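Local coordinates for protein ADP-ribosylating toxin CARDS (Mycoplasma pneumoniae, PDB 4TLV) that transfers ADP-ribose from NAD(+) to multiple target proteins in vitro, vacuolates mammalian cells and disrupts respiratory epithelium, at residues Arg61-Trp66 against Trp150-Val155; Trp364-Gln369 against Ala429-Met434. All coordinates share one frame; numbering follows the deposited sequence.

Contact 1 (Arg61-Trp66 against Trp150-Val155)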
# COMPACT_ATOMS: atom_id res chain seq x y z
N ARG A 61 4.61 -8.84 -8.03
CA ARG A 61 4.01 -7.93 -9.02
C ARG A 61 4.90 -7.66 -10.24
O ARG A 61 4.42 -7.70 -11.39
CB ARG A 61 3.56 -6.62 -8.36
CG ARG A 61 2.96 -5.56 -9.33
CD ARG A 61 1.83 -6.12 -10.21
NE ARG A 61 1.41 -5.10 -11.17
CZ ARG A 61 2.04 -4.85 -12.32
NH1 ARG A 61 3.11 -5.56 -12.65
NH2 ARG A 61 1.59 -3.88 -13.13
N PHE A 62 6.19 -7.38 -10.02
CA PHE A 62 7.07 -7.02 -11.15
C PHE A 62 7.10 -8.17 -12.15
O PHE A 62 7.27 -7.97 -13.35
CB PHE A 62 8.51 -6.70 -10.70
CG PHE A 62 9.33 -7.93 -10.39
CD1 PHE A 62 9.25 -8.54 -9.14
CD2 PHE A 62 10.16 -8.50 -11.35
CE1 PHE A 62 9.98 -9.69 -8.84
CE2 PHE A 62 10.90 -9.66 -11.06
CZ PHE A 62 10.81 -10.25 -9.80
N PHE A 63 6.95 -9.38 -11.62
CA PHE A 63 7.11 -10.59 -12.41
C PHE A 63 5.93 -10.79 -13.39
O PHE A 63 6.03 -11.59 -14.33
CB PHE A 63 7.27 -11.79 -11.44
CG PHE A 63 7.83 -13.02 -12.09
CD1 PHE A 63 9.11 -13.04 -12.59
CD2 PHE A 63 7.07 -14.18 -12.17
CE1 PHE A 63 9.63 -14.18 -13.18
CE2 PHE A 63 7.58 -15.32 -12.75
CZ PHE A 63 8.86 -15.32 -13.26
N GLY A 64 4.84 -10.06 -13.18
CA GLY A 64 3.73 -10.06 -14.11
C GLY A 64 3.79 -9.01 -15.22
O GLY A 64 2.76 -8.70 -15.83
N SER A 65 4.97 -8.43 -15.47
CA SER A 65 5.12 -7.45 -16.55
C SER A 65 4.66 -8.04 -17.88
O SER A 65 4.92 -9.21 -18.16
CB SER A 65 6.58 -7.05 -16.71
OG SER A 65 7.04 -6.30 -15.60
N TRP A 66 4.03 -7.22 -18.71
CA TRP A 66 3.43 -7.71 -19.94
C TRP A 66 4.47 -7.85 -21.06
O TRP A 66 5.46 -7.13 -21.08
CB TRP A 66 2.31 -6.77 -20.40
CG TRP A 66 1.15 -6.66 -19.45
CD1 TRP A 66 0.99 -7.27 -18.22
CD2 TRP A 66 -0.02 -5.88 -19.66
NE1 TRP A 66 -0.22 -6.91 -17.68
CE2 TRP A 66 -0.86 -6.06 -18.53
CE3 TRP A 66 -0.45 -5.03 -20.70
CZ2 TRP A 66 -2.10 -5.42 -18.42
CZ3 TRP A 66 -1.68 -4.41 -20.58
CH2 TRP A 66 -2.48 -4.61 -19.44
N TRP A 150 8.53 -21.51 -3.45
CA TRP A 150 7.56 -22.02 -4.42
C TRP A 150 8.02 -21.65 -5.81
O TRP A 150 8.51 -20.54 -6.03
CB TRP A 150 6.18 -21.38 -4.25
CG TRP A 150 5.51 -21.64 -2.97
CD1 TRP A 150 4.53 -22.55 -2.72
CD2 TRP A 150 5.74 -20.96 -1.73
NE1 TRP A 150 4.14 -22.49 -1.41
CE2 TRP A 150 4.87 -21.52 -0.78
CE3 TRP A 150 6.60 -19.93 -1.34
CZ2 TRP A 150 4.83 -21.09 0.55
CZ3 TRP A 150 6.57 -19.51 -0.02
CH2 TRP A 150 5.69 -20.09 0.90
N LEU A 151 7.85 -22.55 -6.77
CA LEU A 151 8.06 -22.21 -8.17
C LEU A 151 6.96 -21.25 -8.61
O LEU A 151 5.79 -21.49 -8.34
CB LEU A 151 8.02 -23.48 -9.04
CG LEU A 151 8.08 -23.23 -10.54
CD1 LEU A 151 9.40 -22.60 -10.96
CD2 LEU A 151 7.84 -24.54 -11.30
N VAL A 152 7.33 -20.15 -9.25
CA VAL A 152 6.30 -19.24 -9.76
C VAL A 152 6.50 -19.07 -11.25
O VAL A 152 7.62 -19.19 -11.74
CB VAL A 152 6.31 -17.87 -9.08
CG1 VAL A 152 6.15 -18.03 -7.57
CG2 VAL A 152 7.59 -17.12 -9.40
N ASP A 153 5.42 -18.80 -11.97
CA ASP A 153 5.54 -18.53 -13.39
C ASP A 153 4.60 -17.41 -13.81
O ASP A 153 3.65 -17.06 -13.10
CB ASP A 153 5.33 -19.81 -14.22
CG ASP A 153 3.95 -20.42 -14.04
OD1 ASP A 153 3.03 -19.70 -13.62
OD2 ASP A 153 3.77 -21.62 -14.35
N ALA A 154 4.90 -16.82 -14.96
CA ALA A 154 4.04 -15.79 -15.52
C ALA A 154 3.42 -16.39 -16.77
O ALA A 154 4.14 -16.94 -17.60
CB ALA A 154 4.86 -14.57 -15.87
N VAL A 155 2.11 -16.28 -16.90
CA VAL A 155 1.40 -16.80 -18.07
C VAL A 155 0.40 -15.78 -18.62
O VAL A 155 -0.18 -15.00 -17.87
CB VAL A 155 0.67 -18.11 -17.72
CG1 VAL A 155 1.67 -19.18 -17.33
CG2 VAL A 155 -0.31 -17.87 -16.59
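The backbone around Phe63, wound into a short 3-10 turn at Phe62 and Phe63, approaches the extended strand Trp150-Val155 with a single aromatic side chain leading. With CG anti to the backbone N (chi1 -163°), the phenyl ring of Phe63 is carried off the turn to the strand, where its CE2 corner does most of the touching. CE2 lies 3.8 Å from CG2 of Val152, the two side chains meeting at a slant, and equally 3.8 Å from the carbonyl C of Asp153, which sits at the edge of the ring near its plane. Further along the strand, CB of Ala154 packs 3.6 Å from the carbonyl O of Phe63 and 4.2 Å from its CE2. The CB atoms of Val152 and Ala154 point toward the turn, whereas that of Asp153 between them points away; its carboxylate forms a salt bridge with Arg174. Behind the contact the turn is tied to itself: the carbonyl O of Phe62 accepts from OG of Ser65 at 2.8 Å, in the carbonyl plane, and from the backbone N of Ser65 at 3.2 Å. CB of Phe63 rests over the centre of the Phe62 ring. In the mono-ADP-ribosyltransferase domain this joins the loop after helix 56-60 to the middle strand of a five-stranded antiparallel sheet, with Phe63 also touching Ala78 of strand 76-84 and Thr173 of strand 168-181.

Contact 2 (Trp364-Gln369 against Ala429-Met434). With ACT (acetate ion), chain M.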
# COMPACT_ATOMS: atom_id res chain seq x y z
N TRP A 364 -7.57 -7.59 -2.16
CA TRP A 364 -8.14 -8.74 -2.86
C TRP A 364 -7.08 -9.45 -3.68
O TRP A 364 -6.15 -8.80 -4.16
CB TRP A 364 -9.25 -8.28 -3.81
CG TRP A 364 -10.35 -7.53 -3.11
CD1 TRP A 364 -10.45 -6.16 -2.94
CD2 TRP A 364 -11.49 -8.10 -2.46
NE1 TRP A 364 -11.59 -5.87 -2.23
CE2 TRP A 364 -12.25 -7.04 -1.93
CE3 TRP A 364 -11.95 -9.42 -2.29
CZ2 TRP A 364 -13.45 -7.25 -1.23
CZ3 TRP A 364 -13.16 -9.62 -1.60
CH2 TRP A 364 -13.89 -8.54 -1.08
N LYS A 365 -7.21 -10.76 -3.83
CA LYS A 365 -6.32 -11.53 -4.70
C LYS A 365 -7.19 -12.10 -5.80
O LYS A 365 -8.36 -12.40 -5.56
CB LYS A 365 -5.70 -12.71 -3.95
CG LYS A 365 -4.57 -12.38 -2.98
CD LYS A 365 -4.27 -13.62 -2.10
CE LYS A 365 -5.56 -14.09 -1.42
NZ LYS A 365 -5.40 -15.23 -0.47
N MET A 366 -6.63 -12.26 -7.00
CA MET A 366 -7.36 -12.87 -8.10
C MET A 366 -6.54 -14.00 -8.69
O MET A 366 -5.47 -13.77 -9.26
CB MET A 366 -7.69 -11.85 -9.17
CG MET A 366 -8.49 -10.67 -8.61
SD MET A 366 -9.23 -9.73 -9.92
CE MET A 366 -9.85 -8.32 -8.98
N THR A 367 -7.03 -15.22 -8.55
CA THR A 367 -6.19 -16.38 -8.88
C THR A 367 -6.86 -17.26 -9.94
O THR A 367 -8.01 -17.66 -9.79
CB THR A 367 -5.90 -17.21 -7.61
OG1 THR A 367 -7.12 -17.74 -7.10
CG2 THR A 367 -5.30 -16.33 -6.53
N PRO A 368 -6.12 -17.57 -11.02
CA PRO A 368 -6.71 -18.30 -12.15
C PRO A 368 -7.06 -19.70 -11.69
O PRO A 368 -6.28 -20.28 -10.95
CB PRO A 368 -5.57 -18.37 -13.18
CG PRO A 368 -4.40 -17.65 -12.58
CD PRO A 368 -4.66 -17.42 -11.14
N GLN A 369 -8.22 -20.22 -12.07
CA GLN A 369 -8.65 -21.53 -11.58
C GLN A 369 -8.58 -22.63 -12.66
O GLN A 369 -8.60 -23.81 -12.34
CB GLN A 369 -10.06 -21.45 -11.00
CG GLN A 369 -10.15 -20.52 -9.79
CD GLN A 369 -9.32 -20.99 -8.62
OE1 GLN A 369 -8.31 -20.37 -8.26
NE2 GLN A 369 -9.72 -22.11 -8.04
N ALA A 429 -9.18 -8.64 -20.24
CA ALA A 429 -8.14 -9.39 -19.55
C ALA A 429 -7.38 -8.55 -18.51
O ALA A 429 -6.93 -9.08 -17.49
CB ALA A 429 -7.15 -9.98 -20.57
N GLN A 430 -7.23 -7.25 -18.77
CA GLN A 430 -6.38 -6.46 -17.87
C GLN A 430 -7.02 -6.25 -16.50
O GLN A 430 -6.33 -5.92 -15.54
CB GLN A 430 -5.95 -5.13 -18.50
CG GLN A 430 -7.05 -4.09 -18.58
CD GLN A 430 -6.54 -2.82 -19.21
OE1 GLN A 430 -6.55 -1.74 -18.45
NE2 GLN A 430 -6.10 -2.82 -20.37
N PHE A 431 -8.32 -6.46 -16.38
CA PHE A 431 -8.93 -6.32 -15.06
C PHE A 431 -8.24 -7.19 -14.01
O PHE A 431 -8.03 -6.76 -12.87
CB PHE A 431 -10.44 -6.61 -15.04
CG PHE A 431 -11.03 -6.40 -13.68
CD1 PHE A 431 -11.14 -5.13 -13.16
CD2 PHE A 431 -11.40 -7.48 -12.89
CE1 PHE A 431 -11.65 -4.94 -11.88
CE2 PHE A 431 -11.91 -7.28 -11.63
CZ PHE A 431 -12.03 -6.00 -11.13
N VAL A 432 -7.86 -8.41 -14.39
CA VAL A 432 -7.29 -9.34 -13.43
C VAL A 432 -5.77 -9.19 -13.27
O VAL A 432 -5.07 -10.15 -12.94
CB VAL A 432 -7.69 -10.80 -13.73
CG1 VAL A 432 -9.23 -10.92 -13.65
CG2 VAL A 432 -7.18 -11.23 -15.09
N THR A 433 -5.28 -7.96 -13.48
CA THR A 433 -3.90 -7.59 -13.23
C THR A 433 -3.91 -6.30 -12.41
O THR A 433 -4.88 -5.58 -12.40
CB THR A 433 -3.14 -7.34 -14.55
OG1 THR A 433 -3.69 -6.21 -15.21
CG2 THR A 433 -3.25 -8.57 -15.47
N MET A 434 -2.81 -6.00 -11.73
CA MET A 434 -2.78 -4.86 -10.83
C MET A 434 -2.15 -3.63 -11.49
O MET A 434 -0.95 -3.61 -11.76
CB MET A 434 -2.04 -5.24 -9.53
CG MET A 434 -2.83 -6.18 -8.65
SD MET A 434 -1.81 -6.87 -7.34
CE MET A 434 -1.20 -8.32 -8.13
C ACT M . -10.01 -9.42 -24.00
O ACT M . -9.42 -8.73 -23.13
OXT ACT M . -9.87 -9.08 -25.19
CH3 ACT M . -10.84 -10.61 -23.62
O HOH W 1 -4.64 -12.64 -11.92
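The flat group here is the phenyl ring of Phe431, which Met366 meets neither squarely on a face nor at the edge: its methyl CE comes in obliquely, 3.5 Å from CE2 and 3.8 Å from CZ. It is a Met-aromatic contact inside the beta-trefoil D2 domain, with SD of Met366 4.9 Å from the centroid of the Phe431 ring and 48° off the ring normal. The two side chains cross at about a right angle. Beyond CG the methionine is extended (chi2 -164°, chi3 -171°), which carries its sulfur and methyl from strand 364-368 to the 3-10 turn at 429-431. SD of Met366 also packs 3.9 Å from CG1 of Val432, so the thioether of Met366 touches Phe431, in the turn, and Val432, the residue after it. Ile420 of strand 415-421 touches all three side chains, while Trp317 and Phe315 of strand 315-317 add to the packing around Met366 and Phe431 respectively. At its start the turn offers the backbone N of Ala429 to an acetate ion, probably from the crystallisation liquor, which His163 also holds. The backbones are bridged by one water, which donates to O of Met366 at 3.0 Å and to O of Val432 at 2.7 Å.

Taken together, the two contacts sit on the two sides of a domain boundary where loops from the mono-ADP-ribosyltransferase domain and from D2 touch. Their centres lie about 12 Å apart, and along the chain they come in series: contact 1 closes within the mono-ADP-ribosyltransferase domain before contact 2 opens in D2. They share no sheet, one belonging to the five-stranded sheet and the other to the trefoil, yet the loops 61-66 and 429-434 meet. NE of Arg61 lies 2.9 Å from O of Met434, probably a hydrogen bond, and CH2 of Trp66 packs 3.6 Å from CB of Gln430. Each loop thus packs inward on its own domain while touching the other domain.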